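Local coordinates for protein 432aa long hypothetical deoxyribodipyrimidine photolyase (Sulfolobus tokodaii, PDB 2E0I) that probably repairs ultraviolet-induced pyrimidine dimers in DNA using light, and carries two FAD molecules, one of them implicated as a novel light-harvesting cofactor, at residues Asn88-Tyr99 / Asn117-Leu128; Gly287-Asp295 / Phe365-Lys373. All coordinates share one frame; numbering follows the deposited sequence.

Contact 1 (Asn88-Tyr99 / Asn117-Leu128). With FAD (flavin-adenine dinucleotide), chain F.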
loop_
_atom_site.group_PDB
_atom_site.type_symbol
_atom_site.label_atom_id
_atom_site.label_comp_id
_atom_site.label_asym_id
_atom_site.label_seq_id
_atom_site.Cartn_x
_atom_site.Cartn_y
_atom_site.Cartn_z
ATOM N N ASN A 88 -9.619 -20.902 22.719
ATOM C CA ASN A 88 -9.497 -22.350 22.811
ATOM C C ASN A 88 -10.830 -23.113 22.861
ATOM O O ASN A 88 -10.874 -24.299 22.524
ATOM C CB ASN A 88 -8.635 -22.710 24.029
ATOM C CG ASN A 88 -8.923 -21.819 25.223
ATOM O OD1 ASN A 88 -10.040 -21.799 25.748
ATOM N ND2 ASN A 88 -7.915 -21.062 25.652
ATOM N N LYS A 89 -11.918 -22.452 23.255
ATOM C CA LYS A 89 -13.200 -23.154 23.339
ATOM C C LYS A 89 -14.225 -22.839 22.248
ATOM O O LYS A 89 -15.363 -23.314 22.304
ATOM C CB LYS A 89 -13.836 -22.914 24.710
ATOM C CG LYS A 89 -13.019 -23.456 25.885
ATOM C CD LYS A 89 -13.786 -23.343 27.208
ATOM C CE LYS A 89 -14.220 -21.907 27.515
ATOM N NZ LYS A 89 -13.062 -20.971 27.647
ATOM N N VAL A 90 -13.828 -22.046 21.257
ATOM C CA VAL A 90 -14.723 -21.673 20.163
ATOM C C VAL A 90 -14.753 -22.818 19.146
ATOM O O VAL A 90 -13.840 -23.645 19.114
ATOM C CB VAL A 90 -14.236 -20.369 19.479
ATOM C CG1 VAL A 90 -13.173 -20.685 18.438
ATOM C CG2 VAL A 90 -15.409 -19.632 18.870
ATOM N N ASP A 91 -15.789 -22.864 18.315
ATOM C CA ASP A 91 -15.936 -23.930 17.316
ATOM C C ASP A 91 -15.040 -23.811 16.101
ATOM O O ASP A 91 -14.312 -24.745 15.744
ATOM C CB ASP A 91 -17.375 -23.987 16.829
ATOM C CG ASP A 91 -18.272 -24.724 17.779
ATOM O OD1 ASP A 91 -18.016 -24.679 19.014
ATOM O OD2 ASP A 91 -19.240 -25.342 17.280
ATOM N N ALA A 92 -15.122 -22.657 15.450
ATOM C CA ALA A 92 -14.338 -22.393 14.259
ATOM C C ALA A 92 -13.853 -20.949 14.247
ATOM O O ALA A 92 -14.338 -20.097 15.000
ATOM C CB ALA A 92 -15.180 -22.679 13.014
ATOM N N ILE A 93 -12.875 -20.695 13.388
ATOM C CA ILE A 93 -12.301 -19.370 13.221
ATOM C C ILE A 93 -12.215 -19.112 11.726
ATOM O O ILE A 93 -11.643 -19.917 10.987
ATOM C CB ILE A 93 -10.891 -19.294 13.842
ATOM C CG1 ILE A 93 -10.995 -19.290 15.377
ATOM C CG2 ILE A 93 -10.163 -18.067 13.317
ATOM C CD1 ILE A 93 -9.655 -19.292 16.083
ATOM N N TYR A 94 -12.800 -18.005 11.278
ATOM C CA TYR A 94 -12.778 -17.671 9.861
ATOM C C TYR A 94 -11.917 -16.446 9.595
ATOM O O TYR A 94 -11.850 -15.542 10.420
ATOM C CB TYR A 94 -14.191 -17.388 9.352
ATOM C CG TYR A 94 -15.122 -18.578 9.297
ATOM C CD1 TYR A 94 -15.602 -19.168 10.459
ATOM C CD2 TYR A 94 -15.531 -19.106 8.072
ATOM C CE1 TYR A 94 -16.462 -20.252 10.407
ATOM C CE2 TYR A 94 -16.391 -20.190 8.007
ATOM C CZ TYR A 94 -16.851 -20.760 9.177
ATOM O OH TYR A 94 -17.680 -21.853 9.118
ATOM N N VAL A 95 -11.253 -16.422 8.444
ATOM C CA VAL A 95 -10.421 -15.284 8.042
ATOM C C VAL A 95 -10.229 -15.278 6.540
ATOM O O VAL A 95 -10.655 -16.188 5.836
ATOM C CB VAL A 95 -8.999 -15.314 8.659
ATOM C CG1 VAL A 95 -9.091 -15.441 10.160
ATOM C CG2 VAL A 95 -8.186 -16.446 8.060
ATOM N N ASN A 96 -9.578 -14.235 6.060
ATOM C CA ASN A 96 -9.275 -14.109 4.648
ATOM C C ASN A 96 -7.758 -14.211 4.571
ATOM O O ASN A 96 -7.047 -13.401 5.156
ATOM C CB ASN A 96 -9.751 -12.754 4.124
ATOM C CG ASN A 96 -11.245 -12.708 3.910
ATOM O OD1 ASN A 96 -11.897 -11.726 4.243
ATOM N ND2 ASN A 96 -11.795 -13.767 3.332
ATOM N N GLU A 97 -7.269 -15.221 3.867
ATOM C CA GLU A 97 -5.839 -15.446 3.733
ATOM C C GLU A 97 -5.154 -14.248 3.100
ATOM O O GLU A 97 -5.772 -13.505 2.343
ATOM C CB GLU A 97 -5.599 -16.655 2.848
ATOM C CG GLU A 97 -5.946 -16.375 1.404
ATOM C CD GLU A 97 -5.632 -17.532 0.492
ATOM O OE1 GLU A 97 -5.831 -17.385 -0.739
ATOM O OE2 GLU A 97 -5.186 -18.582 1.008
ATOM N N ASP A 98 -3.881 -14.050 3.423
ATOM C CA ASP A 98 -3.120 -12.963 2.831
ATOM C C ASP A 98 -1.953 -13.635 2.112
ATOM O O ASP A 98 -1.847 -14.852 2.115
ATOM C CB ASP A 98 -2.622 -11.966 3.884
ATOM C CG ASP A 98 -2.432 -10.549 3.318
ATOM O OD1 ASP A 98 -2.080 -10.406 2.125
ATOM O OD2 ASP A 98 -2.624 -9.571 4.073
ATOM N N TYR A 99 -1.068 -12.850 1.522
ATOM C CA TYR A 99 0.004 -13.419 0.733
ATOM C C TYR A 99 1.437 -13.024 1.050
ATOM O O TYR A 99 2.297 -13.123 0.194
ATOM C CB TYR A 99 -0.313 -13.129 -0.736
ATOM C CG TYR A 99 -1.726 -13.555 -1.094
ATOM C CD1 TYR A 99 -2.025 -14.891 -1.357
ATOM C CD2 TYR A 99 -2.789 -12.639 -1.060
ATOM C CE1 TYR A 99 -3.332 -15.312 -1.568
ATOM C CE2 TYR A 99 -4.106 -13.052 -1.269
ATOM C CZ TYR A 99 -4.368 -14.398 -1.520
ATOM O OH TYR A 99 -5.661 -14.852 -1.707
ATOM N N ASN A 117 -6.854 -28.034 19.559
ATOM C CA ASN A 117 -7.891 -27.499 20.433
ATOM C C ASN A 117 -9.232 -27.830 19.840
ATOM O O ASN A 117 -10.278 -27.510 20.411
ATOM C CB ASN A 117 -7.753 -25.984 20.572
ATOM C CG ASN A 117 -6.741 -25.586 21.623
ATOM O OD1 ASN A 117 -7.049 -25.555 22.818
ATOM N ND2 ASN A 117 -5.514 -25.289 21.183
ATOM N N GLY A 118 -9.188 -28.469 18.680
ATOM C CA GLY A 118 -10.408 -28.855 18.002
ATOM C C GLY A 118 -11.188 -27.700 17.403
ATOM O O GLY A 118 -12.419 -27.752 17.318
ATOM N N ILE A 119 -10.473 -26.657 16.991
ATOM C CA ILE A 119 -11.111 -25.492 16.396
ATOM C C ILE A 119 -10.898 -25.564 14.899
ATOM O O ILE A 119 -9.770 -25.721 14.442
ATOM C CB ILE A 119 -10.489 -24.189 16.913
ATOM C CG1 ILE A 119 -10.564 -24.156 18.440
ATOM C CG2 ILE A 119 -11.211 -22.988 16.305
ATOM C CD1 ILE A 119 -9.836 -22.974 19.063
ATOM N N GLU A 120 -11.974 -25.464 14.132
ATOM C CA GLU A 120 -11.825 -25.509 12.687
ATOM C C GLU A 120 -11.290 -24.150 12.197
ATOM O O GLU A 120 -11.806 -23.098 12.578
ATOM C CB GLU A 120 -13.164 -25.828 12.029
ATOM C CG GLU A 120 -12.996 -26.579 10.728
ATOM C CD GLU A 120 -14.298 -26.777 9.975
ATOM O OE1 GLU A 120 -14.246 -27.322 8.842
ATOM O OE2 GLU A 120 -15.370 -26.387 10.511
ATOM N N PHE A 121 -10.247 -24.167 11.373
ATOM C CA PHE A 121 -9.662 -22.926 10.862
ATOM C C PHE A 121 -9.905 -22.798 9.377
ATOM O O PHE A 121 -9.302 -23.504 8.581
ATOM C CB PHE A 121 -8.158 -22.893 11.121
ATOM C CG PHE A 121 -7.494 -21.621 10.680
ATOM C CD1 PHE A 121 -7.902 -20.397 11.199
ATOM C CD2 PHE A 121 -6.441 -21.650 9.774
ATOM C CE1 PHE A 121 -7.265 -19.219 10.821
ATOM C CE2 PHE A 121 -5.800 -20.483 9.391
ATOM C CZ PHE A 121 -6.211 -19.261 9.914
ATOM N N LYS A 122 -10.767 -21.862 9.008
ATOM C CA LYS A 122 -11.126 -21.668 7.611
ATOM C C LYS A 122 -10.651 -20.328 7.034
ATOM O O LYS A 122 -11.055 -19.267 7.505
ATOM C CB LYS A 122 -12.654 -21.818 7.479
ATOM C CG LYS A 122 -13.201 -22.965 8.346
ATOM C CD LYS A 122 -14.670 -23.288 8.096
ATOM C CE LYS A 122 -14.858 -24.129 6.843
ATOM N NZ LYS A 122 -16.286 -24.506 6.633
ATOM N N ALA A 123 -9.785 -20.385 6.019
ATOM C CA ALA A 123 -9.272 -19.174 5.371
ATOM C C ALA A 123 -9.835 -19.102 3.958
ATOM O O ALA A 123 -9.972 -20.123 3.307
ATOM C CB ALA A 123 -7.763 -19.190 5.332
ATOM N N TYR A 124 -10.176 -17.902 3.494
ATOM C CA TYR A 124 -10.755 -17.731 2.166
ATOM C C TYR A 124 -10.034 -16.659 1.376
ATOM O O TYR A 124 -9.387 -15.788 1.961
ATOM C CB TYR A 124 -12.231 -17.338 2.276
ATOM C CG TYR A 124 -13.089 -18.371 2.959
ATOM C CD1 TYR A 124 -13.721 -19.387 2.232
ATOM C CD2 TYR A 124 -13.238 -18.360 4.347
ATOM C CE1 TYR A 124 -14.480 -20.370 2.883
ATOM C CE2 TYR A 124 -13.989 -19.329 5.006
ATOM C CZ TYR A 124 -14.608 -20.330 4.276
ATOM O OH TYR A 124 -15.354 -21.275 4.950
ATOM N N GLU A 125 -10.146 -16.730 0.049
ATOM C CA GLU A 125 -9.539 -15.738 -0.828
ATOM C C GLU A 125 -10.505 -14.557 -0.912
ATOM O O GLU A 125 -11.712 -14.748 -1.104
ATOM C CB GLU A 125 -9.305 -16.320 -2.227
ATOM C CG GLU A 125 -8.106 -17.252 -2.316
ATOM C CD GLU A 125 -7.830 -17.772 -3.731
ATOM O OE1 GLU A 125 -7.603 -16.954 -4.655
ATOM O OE2 GLU A 125 -7.830 -19.010 -3.919
ATOM N N ASP A 126 -9.983 -13.341 -0.760
ATOM C CA ASP A 126 -10.823 -12.151 -0.818
ATOM C C ASP A 126 -10.095 -10.930 -1.344
ATOM O O ASP A 126 -10.664 -10.146 -2.082
ATOM C CB ASP A 126 -11.396 -11.848 0.575
ATOM C CG ASP A 126 -12.278 -10.586 0.605
ATOM O OD1 ASP A 126 -11.764 -9.497 0.944
ATOM O OD2 ASP A 126 -13.488 -10.680 0.294
ATOM N N TYR A 127 -8.834 -10.772 -0.973
ATOM C CA TYR A 127 -8.065 -9.611 -1.388
ATOM C C TYR A 127 -7.808 -9.494 -2.868
ATOM O O TYR A 127 -7.695 -8.390 -3.379
ATOM C CB TYR A 127 -6.731 -9.560 -0.641
ATOM C CG TYR A 127 -6.897 -9.442 0.848
ATOM C CD1 TYR A 127 -6.173 -10.244 1.710
ATOM C CD2 TYR A 127 -7.839 -8.581 1.390
ATOM C CE1 TYR A 127 -6.393 -10.204 3.087
ATOM C CE2 TYR A 127 -8.071 -8.525 2.758
ATOM C CZ TYR A 127 -7.356 -9.343 3.610
ATOM O OH TYR A 127 -7.660 -9.350 4.969
ATOM N N LEU A 128 -7.728 -10.617 -3.571
ATOM C CA LEU A 128 -7.452 -10.578 -5.012
ATOM C C LEU A 128 -8.697 -10.510 -5.892
ATOM O O LEU A 128 -9.783 -10.970 -5.532
ATOM C CB LEU A 128 -6.611 -11.792 -5.430
ATOM C CG LEU A 128 -5.240 -11.989 -4.781
ATOM C CD1 LEU A 128 -4.843 -13.433 -4.948
ATOM C CD2 LEU A 128 -4.192 -11.062 -5.386
HETATM P PA FAD F . 2.679 -5.489 8.011
HETATM O O1A FAD F . 3.189 -4.800 6.804
HETATM O O2A FAD F . 2.252 -4.813 9.254
HETATM O O5B FAD F . 4.109 -6.017 8.533
HETATM C C5B FAD F . 4.185 -7.015 9.557
HETATM C C4B FAD F . 5.628 -7.462 9.808
HETATM O O4B FAD F . 6.316 -7.487 8.542
HETATM C C3B FAD F . 6.387 -6.457 10.675
HETATM O O3B FAD F . 7.489 -7.110 11.313
HETATM C C2B FAD F . 6.888 -5.477 9.615
HETATM O O2B FAD F . 8.031 -4.781 10.117
HETATM C C1B FAD F . 7.341 -6.477 8.550
HETATM N N9A FAD F . 7.487 -5.838 7.219
HETATM C C8A FAD F . 6.567 -5.098 6.602
HETATM N N7A FAD F . 7.012 -4.722 5.406
HETATM C C5A FAD F . 8.230 -5.228 5.254
HETATM C C6A FAD F . 9.169 -5.204 4.229
HETATM N N6A FAD F . 8.931 -4.520 3.115
HETATM N N1A FAD F . 10.330 -5.857 4.390
HETATM C C2A FAD F . 10.593 -6.512 5.508
HETATM N N3A FAD F . 9.723 -6.553 6.503
HETATM C C4A FAD F . 8.539 -5.932 6.410
HETATM N N1 FAD F . -3.496 -6.096 11.069
HETATM C C2 FAD F . -3.883 -6.722 12.260
HETATM O O2 FAD F . -4.596 -7.723 12.227
HETATM N N3 FAD F . -3.414 -6.229 13.483
HETATM C C4 FAD F . -2.553 -5.123 13.513
HETATM O O4 FAD F . -2.149 -4.690 14.592
HETATM C C4X FAD F . -2.155 -4.516 12.326
HETATM N N5 FAD F . -1.241 -3.453 12.346
HETATM C C5X FAD F . -0.823 -2.857 11.150
HETATM C C6 FAD F . 0.151 -1.864 11.176
HETATM C C7 FAD F . 0.644 -1.329 9.989
HETATM C C7M FAD F . 1.720 -0.242 10.045
HETATM C C8 FAD F . 0.152 -1.790 8.771
HETATM C C8M FAD F . 0.672 -1.225 7.448
HETATM C C9 FAD F . -0.829 -2.778 8.746
HETATM C C9A FAD F . -1.322 -3.315 9.933
HETATM N N10 FAD F . -2.271 -4.351 9.917
HETATM C C10 FAD F . -2.629 -4.997 11.108
HETATM C "C1'" FAD F . -2.842 -4.833 8.638
HETATM C "C2'" FAD F . -1.938 -5.836 7.922
HETATM O "O2'" FAD F . -1.692 -5.387 6.586
HETATM C "C3'" FAD F . -2.582 -7.226 7.908
HETATM O "O3'" FAD F . -2.711 -7.707 9.250
HETATM C "C4'" FAD F . -1.739 -8.209 7.093
HETATM O "O4'" FAD F . -2.474 -9.424 6.920
HETATM C "C5'" FAD F . -0.413 -8.507 7.797
HETATM O "O5'" FAD F . 0.639 -8.744 6.858
HETATM P P FAD F . 1.576 -7.525 6.380
HETATM O O1P FAD F . 2.700 -8.117 5.619
HETATM O O2P FAD F . 0.751 -6.484 5.728
HETATM O O3P FAD F . 2.144 -6.993 7.790
HETATM O O HOH W 1 -7.242 -13.159 -0.018
#
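Ile93 and Val95 of one strand interleave their backbone bonds with Glu120, Lys122 and Tyr124 of the next in parallel register. Six N-H...O bonds run from Asp91 to Glu97; Ile93 N meets Glu120 O at 2.8 Å, and Lys122 N meets Ile93 O at 2.9 Å.

Apolar contacts build one face of the pair. Phe121 CG stands anti to the backbone N (chi1 -177°), carrying the ring toward Ile93 and Val95. Ile93 CG2 lies at the ring edge, in plane, 3.9 Å from Phe121 CD1, while Val95 CG2 touches Phe121 CZ and Ala123 CB. Beta-branched isoleucine and valine suit the extended backbone of a buried strand, and Ile119 CG2 extends the layer onto Ile93 CG1 at 3.8 Å. On the other face the aliphatic chain of Lys122 runs alongside Tyr94, leaving its amine and the Tyr94 hydroxyl to share Glu25.

Polar groups gather just beyond the C-terminal ends of the strands, their usual ligand-binding edge. Asp98 OD2 accepts from the FAD hydroxyl O4' at 2.9 Å, and OD1 takes Tyr99 N at 2.7 Å and a salt bridge from Arg9. An alanine here removes both oxygens and would probably leave FAD O4', Tyr99 N and Arg9 without their carboxylate partner.

Helix 101-115 packs on Ile93, Ile119 and Phe121, completing a beta-alpha-beta unit; strand 2-7 flanks strand 92-96, and strand 120-124 forms an edge of the five-stranded parallel sheet.

Contact 2 (Gly287-Asp295 / Phe365-Lys373)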
loop_
_atom_site.group_PDB
_atom_site.type_symbol
_atom_site.label_atom_id
_atom_site.label_comp_id
_atom_site.label_asym_id
_atom_site.label_seq_id
_atom_site.Cartn_x
_atom_site.Cartn_y
_atom_site.Cartn_z
ATOM N N GLY A 287 13.610 16.228 0.967
ATOM C CA GLY A 287 13.181 17.017 -0.167
ATOM C C GLY A 287 14.080 18.230 -0.305
ATOM O O GLY A 287 13.614 19.314 -0.660
ATOM N N ARG A 288 15.365 18.049 0.003
ATOM C CA ARG A 288 16.370 19.107 -0.094
ATOM C C ARG A 288 17.347 18.711 -1.190
ATOM O O ARG A 288 18.542 18.980 -1.105
ATOM C CB ARG A 288 17.142 19.281 1.219
ATOM C CG ARG A 288 16.281 19.327 2.465
ATOM C CD ARG A 288 16.627 20.509 3.380
ATOM N NE ARG A 288 16.085 21.772 2.878
ATOM C CZ ARG A 288 16.758 22.635 2.123
ATOM N NH1 ARG A 288 18.017 22.379 1.782
ATOM N NH2 ARG A 288 16.162 23.746 1.697
ATOM N N THR A 289 16.831 18.023 -2.196
ATOM C CA THR A 289 17.634 17.632 -3.334
ATOM C C THR A 289 17.565 18.906 -4.170
ATOM O O THR A 289 16.775 19.794 -3.860
ATOM C CB THR A 289 16.983 16.469 -4.093
ATOM O OG1 THR A 289 17.954 15.865 -4.944
ATOM C CG2 THR A 289 15.834 16.954 -4.966
ATOM N N GLY A 290 18.353 19.033 -5.225
ATOM C CA GLY A 290 18.256 20.274 -5.979
ATOM C C GLY A 290 17.167 20.369 -7.038
ATOM O O GLY A 290 17.037 21.393 -7.698
ATOM N N TYR A 291 16.385 19.307 -7.184
ATOM C CA TYR A 291 15.335 19.229 -8.191
ATOM C C TYR A 291 13.931 19.482 -7.655
ATOM O O TYR A 291 13.390 18.674 -6.902
ATOM C CB TYR A 291 15.370 17.851 -8.838
ATOM C CG TYR A 291 16.717 17.481 -9.400
ATOM C CD1 TYR A 291 17.851 17.438 -8.586
ATOM C CD2 TYR A 291 16.866 17.189 -10.748
ATOM C CE1 TYR A 291 19.099 17.115 -9.102
ATOM C CE2 TYR A 291 18.111 16.866 -11.277
ATOM C CZ TYR A 291 19.221 16.833 -10.446
ATOM O OH TYR A 291 20.454 16.523 -10.962
ATOM N N PRO A 292 13.309 20.596 -8.068
ATOM C CA PRO A 292 11.962 21.003 -7.654
ATOM C C PRO A 292 10.873 19.923 -7.606
ATOM O O PRO A 292 10.201 19.765 -6.588
ATOM C CB PRO A 292 11.640 22.132 -8.632
ATOM C CG PRO A 292 12.971 22.798 -8.750
ATOM C CD PRO A 292 13.905 21.615 -8.948
ATOM N N ILE A 293 10.696 19.184 -8.698
ATOM C CA ILE A 293 9.668 18.152 -8.738
ATOM C C ILE A 293 9.913 17.036 -7.728
ATOM O O ILE A 293 8.965 16.511 -7.143
ATOM C CB ILE A 293 9.543 17.526 -10.135
ATOM C CG1 ILE A 293 8.259 16.707 -10.211
ATOM C CG2 ILE A 293 10.736 16.628 -10.428
ATOM C CD1 ILE A 293 7.030 17.507 -9.878
ATOM N N ILE A 294 11.182 16.671 -7.532
ATOM C CA ILE A 294 11.543 15.626 -6.577
ATOM C C ILE A 294 11.301 16.140 -5.158
ATOM O O ILE A 294 10.728 15.447 -4.331
ATOM C CB ILE A 294 13.036 15.212 -6.724
ATOM C CG1 ILE A 294 13.313 14.744 -8.158
ATOM C CG2 ILE A 294 13.377 14.096 -5.744
ATOM C CD1 ILE A 294 12.515 13.525 -8.592
ATOM N N ASP A 295 11.734 17.363 -4.887
ATOM C CA ASP A 295 11.551 17.977 -3.578
ATOM C C ASP A 295 10.085 18.118 -3.228
ATOM O O ASP A 295 9.683 17.858 -2.100
ATOM C CB ASP A 295 12.215 19.348 -3.558
ATOM C CG ASP A 295 13.725 19.252 -3.657
ATOM O OD1 ASP A 295 14.359 20.189 -4.194
ATOM O OD2 ASP A 295 14.277 18.231 -3.189
ATOM N N PHE A 365 14.566 8.512 -16.653
ATOM C CA PHE A 365 13.741 9.703 -16.830
ATOM C C PHE A 365 14.586 10.958 -16.686
ATOM O O PHE A 365 15.561 10.983 -15.937
ATOM C CB PHE A 365 12.631 9.760 -15.779
ATOM C CG PHE A 365 11.656 8.630 -15.859
ATOM C CD1 PHE A 365 10.815 8.500 -16.960
ATOM C CD2 PHE A 365 11.575 7.692 -14.832
ATOM C CE1 PHE A 365 9.902 7.449 -17.038
ATOM C CE2 PHE A 365 10.669 6.635 -14.897
ATOM C CZ PHE A 365 9.829 6.514 -16.003
ATOM N N ASN A 366 14.209 12.006 -17.406
ATOM C CA ASN A 366 14.921 13.265 -17.313
ATOM C C ASN A 366 14.172 14.119 -16.297
ATOM O O ASN A 366 13.072 14.601 -16.563
ATOM C CB ASN A 366 14.937 13.974 -18.659
ATOM C CG ASN A 366 15.783 15.218 -18.637
ATOM O OD1 ASN A 366 15.705 16.025 -17.702
ATOM N ND2 ASN A 366 16.601 15.389 -19.668
ATOM N N PRO A 367 14.757 14.315 -15.113
ATOM C CA PRO A 367 14.123 15.114 -14.067
ATOM C C PRO A 367 13.529 16.418 -14.562
ATOM O O PRO A 367 12.360 16.700 -14.334
ATOM C CB PRO A 367 15.257 15.344 -13.082
ATOM C CG PRO A 367 16.037 14.081 -13.195
ATOM C CD PRO A 367 16.088 13.851 -14.684
ATOM N N TRP A 368 14.333 17.212 -15.252
ATOM C CA TRP A 368 13.873 18.500 -15.739
ATOM C C TRP A 368 12.809 18.400 -16.817
ATOM O O TRP A 368 11.847 19.162 -16.810
ATOM C CB TRP A 368 15.068 19.311 -16.225
ATOM C CG TRP A 368 16.139 19.350 -15.198
ATOM C CD1 TRP A 368 17.245 18.562 -15.151
ATOM C CD2 TRP A 368 16.146 20.133 -13.990
ATOM N NE1 TRP A 368 17.942 18.793 -13.988
ATOM C CE2 TRP A 368 17.291 19.751 -13.256
ATOM C CE3 TRP A 368 15.294 21.114 -13.458
ATOM C CZ2 TRP A 368 17.611 20.314 -12.012
ATOM C CZ3 TRP A 368 15.611 21.678 -12.217
ATOM C CH2 TRP A 368 16.761 21.272 -11.511
ATOM N N LYS A 369 12.975 17.468 -17.743
ATOM C CA LYS A 369 11.990 17.297 -18.799
ATOM C C LYS A 369 10.671 16.863 -18.182
ATOM O O LYS A 369 9.609 17.413 -18.479
ATOM C CB LYS A 369 12.468 16.253 -19.814
ATOM C CG LYS A 369 13.163 16.864 -21.014
ATOM C CD LYS A 369 13.741 15.817 -21.945
ATOM C CE LYS A 369 14.046 16.429 -23.316
ATOM N NZ LYS A 369 14.775 17.740 -23.225
ATOM N N GLN A 370 10.763 15.874 -17.305
ATOM C CA GLN A 370 9.614 15.322 -16.610
ATOM C C GLN A 370 8.908 16.423 -15.816
ATOM O O GLN A 370 7.696 16.617 -15.931
ATOM C CB GLN A 370 10.093 14.217 -15.665
ATOM C CG GLN A 370 9.094 13.107 -15.436
ATOM C CD GLN A 370 8.960 12.210 -16.637
ATOM O OE1 GLN A 370 8.128 11.305 -16.666
ATOM N NE2 GLN A 370 9.786 12.455 -17.641
ATOM N N GLN A 371 9.686 17.136 -15.010
ATOM C CA GLN A 371 9.178 18.223 -14.185
ATOM C C GLN A 371 8.390 19.234 -15.005
ATOM O O GLN A 371 7.310 19.673 -14.602
ATOM C CB GLN A 371 10.339 18.942 -13.492
ATOM C CG GLN A 371 9.924 20.189 -12.732
ATOM C CD GLN A 371 11.088 20.877 -12.047
ATOM O OE1 GLN A 371 11.735 20.304 -11.176
ATOM N NE2 GLN A 371 11.357 22.114 -12.441
ATOM N N GLU A 372 8.939 19.592 -16.160
ATOM C CA GLU A 372 8.324 20.581 -17.032
ATOM C C GLU A 372 7.088 20.103 -17.776
ATOM O O GLU A 372 6.232 20.907 -18.139
ATOM C CB GLU A 372 9.359 21.093 -18.028
ATOM C CG GLU A 372 8.857 22.220 -18.898
ATOM C CD GLU A 372 9.989 23.017 -19.508
ATOM O OE1 GLU A 372 10.783 23.591 -18.730
ATOM O OE2 GLU A 372 10.084 23.071 -20.755
ATOM N N LYS A 373 6.986 18.800 -18.001
ATOM C CA LYS A 373 5.833 18.268 -18.709
ATOM C C LYS A 373 4.613 18.073 -17.820
ATOM O O LYS A 373 3.493 18.414 -18.220
ATOM C CB LYS A 373 6.174 16.936 -19.371
ATOM C CG LYS A 373 4.980 16.319 -20.067
ATOM C CD LYS A 373 5.320 15.022 -20.761
ATOM C CE LYS A 373 4.110 14.517 -21.529
ATOM N NZ LYS A 373 4.429 13.272 -22.274
#
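Trp368 brings CZ2 over one face of the Tyr291 ring, toward its rim, 3.5 Å from Tyr291 CD2. The planes are 30° apart and the rings are displaced so far that little of one lies above the other, an offset pair with centroids 4.8 Å apart. With CG anti to the carbonyl carbon (chi1 -51°), the Trp368 indole is carried across to Tyr291.

Two prolines fill the margins of this pair. Pro367 CB touches Tyr291 CD2 at 3.4 Å, and Pro292 CD rests 3.7 Å from Trp368 CZ3. Each opens its helix, a place where proline fits because its missing N-H costs no helical bond.

Gln371 supplies the polar link. With CG anti to the backbone N (chi1 173°) and the chain extended beyond it, OE1 reaches Ile293 N at 2.9 Å, with the donor above the carbonyl plane instead of on a lone pair. This N-H belongs to the first turn of helix 292-304, where no earlier turn offers it a carbonyl, so the glutamine serves as a replacement acceptor. Gln371 CB and CG also pack against Ile293 CB, while NE2 turns to Ile396 and His397.

Tyr291 hydroxyl is engaged by Val412 and Trp414, and Phe318 meets its ring edge-to-face. Two helix starts are thus joined by aromatic and proline packing, with one buried amide accepting from a first-turn N-H that has no helical carbonyl.

Overall arrangement
Contact 1 lies in the parallel sheet of the photolyase N-terminal region, contact 2 in the all-helical FAD-binding region; their centres are 47 Å apart, on opposite sides of the chain's centre, and they share no element. Contact 2 is smaller but almost wholly buried, whereas contact 1 is only partly so, running along an edge strand. A ladder of backbone bonds carries contact 1, which joins neighbours in sequence through one intervening helix. Side chains carry contact 2, which brings together helix starts separated by some seventy residues. Contact 1 reaches a cofactor directly; contact 2 remains a packing site, its Ile293 side chain about 13 Å from a bound FAD.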